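Local coordinates for prolyl 4-hydroxylase alpha subunit Fe(2+) 2OG dioxygenase domain-containing protein (Burkholderia ambifaria, PDB 3W20), which oxidises N-substituted L-amino acids as a 2-oxoglutarate-dependent dioxygenase of the double-stranded beta-helix fold, with zinc bound at its metal site here, at the interface of chains A and B. Numbering follows the deposited sequence. Chains: chain A/B, Putative uncharacterized protein.

The interface of chains A and B. Residues chain A 75-76, 95, 99; chain B 130-131, 133.
The B:Tyr131 ring lies over A:Ile99, and its backbone meets the A:Glu95 carboxylate; both chain A residues project from helix 87-107. This is part of a two-fold symmetric interface between copies of a dioxygenase with the double-stranded beta-helix fold, so a twin contact exists with the chains exchanged. The deposited assembly is a dimer; an interchain disulfide reported for this protein, at Cys101 of the same helix, is consistent with this pairing, which the structure alone does not prove to be the biological one.

The tyrosine can be followed outward. B:Tyr131 CB meets the A:Ile99 methyl CD1 at 3.4 Å. CG anti to the carbonyl carbon (chi1 -73°) sends the ring along chain A towards A:Ser75. The ring root comes next: B:Tyr131 CG is 3.3 Å from A:Ile99 CD1, which presses end-on over one ring face near CG and CD2. The two side chains cross at about a right angle. B:Tyr131 CD2 also passes A:Val76 CG2 at 4.1 Å. Further out, B:Tyr131 CE2 packs on A:Ser75 CA at 3.8 Å. At the tip, the phenol oxygen B:Tyr131 OH accepts a hydrogen bond from the backbone A:Ser75 N, 2.7 Å away.

The other end of the tyrosine is held through its backbone. B:Tyr131 N donates to the A:Glu95 carboxylate oxygen OE1 at 3.2 Å, from above the carboxylate plane. The bond is fairly straight (154° at the hydrogen). An extended A:Glu95 chain (chi2 179°) carries the carboxylate to this amide. At the root of the glutamate, the B:Val133 methyl CG1 rests 4.0 Å from A:Glu95 CA.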
loop_
_atom_site.group_PDB
_atom_site.type_symbol
_atom_site.label_atom_id
_atom_site.label_comp_id
_atom_site.label_asym_id
_atom_site.label_seq_id
_atom_site.Cartn_x
_atom_site.Cartn_y
_atom_site.Cartn_z
ATOM N N SER A 75 -10.972 3.244 8.794
ATOM C CA SER A 75 -9.661 2.658 9.095
ATOM C C SER A 75 -9.625 1.202 8.558
ATOM O O SER A 75 -10.526 0.411 8.833
ATOM C CB SER A 75 -9.371 2.739 10.613
ATOM O OG SER A 75 -8.152 2.089 10.997
ATOM N N VAL A 76 -8.639 0.863 7.730
ATOM C CA VAL A 76 -8.636 -0.494 7.129
ATOM C C VAL A 76 -7.810 -1.459 7.981
ATOM O O VAL A 76 -6.634 -1.225 8.221
ATOM C CB VAL A 76 -8.155 -0.506 5.631
ATOM C CG1 VAL A 76 -8.302 -1.912 5.039
ATOM C CG2 VAL A 76 -8.941 0.542 4.820
ATOM N N GLU A 95 -4.801 0.716 -0.287
ATOM C CA GLU A 95 -5.418 1.534 0.800
ATOM C C GLU A 95 -4.831 1.208 2.149
ATOM O O GLU A 95 -4.392 2.104 2.923
ATOM C CB GLU A 95 -6.973 1.396 0.899
ATOM C CG GLU A 95 -7.767 1.985 -0.244
ATOM C CD GLU A 95 -9.257 1.708 0.051
ATOM O OE1 GLU A 95 -9.777 2.168 1.110
ATOM O OE2 GLU A 95 -9.855 0.962 -0.719
ATOM N N ILE A 99 -2.460 3.922 3.985
ATOM C CA ILE A 99 -2.987 4.527 5.234
ATOM C C ILE A 99 -2.016 4.303 6.380
ATOM O O ILE A 99 -1.759 5.210 7.170
ATOM C CB ILE A 99 -4.373 3.979 5.606
ATOM C CG1 ILE A 99 -5.412 4.563 4.638
ATOM C CG2 ILE A 99 -4.830 4.378 7.012
ATOM C CD1 ILE A 99 -6.747 3.876 4.787
ATOM N N ASP B 130 -12.859 4.538 -0.519
ATOM C CA ASP B 130 -13.188 4.499 0.894
ATOM C C ASP B 130 -12.170 5.341 1.675
ATOM O O ASP B 130 -12.561 6.159 2.496
ATOM C CB ASP B 130 -13.286 3.064 1.408
ATOM N N TYR B 131 -10.872 5.136 1.419
ATOM C CA TYR B 131 -9.801 6.126 1.689
ATOM C C TYR B 131 -9.023 6.291 0.401
ATOM O O TYR B 131 -8.796 5.301 -0.329
ATOM C CB TYR B 131 -8.835 5.615 2.745
ATOM C CG TYR B 131 -9.424 5.625 4.127
ATOM C CD1 TYR B 131 -9.364 6.783 4.912
ATOM C CD2 TYR B 131 -10.072 4.491 4.649
ATOM C CE1 TYR B 131 -9.915 6.821 6.185
ATOM C CE2 TYR B 131 -10.621 4.514 5.927
ATOM C CZ TYR B 131 -10.542 5.685 6.692
ATOM O OH TYR B 131 -11.082 5.759 7.964
ATOM N N VAL B 133 -5.582 6.889 -1.537
ATOM C CA VAL B 133 -4.127 6.921 -1.275
ATOM C C VAL B 133 -3.417 7.276 -2.565
ATOM O O VAL B 133 -3.917 7.006 -3.642
ATOM C CB VAL B 133 -3.534 5.572 -0.696
ATOM C CG1 VAL B 133 -4.187 5.299 0.691
ATOM C CG2 VAL B 133 -3.681 4.357 -1.599
#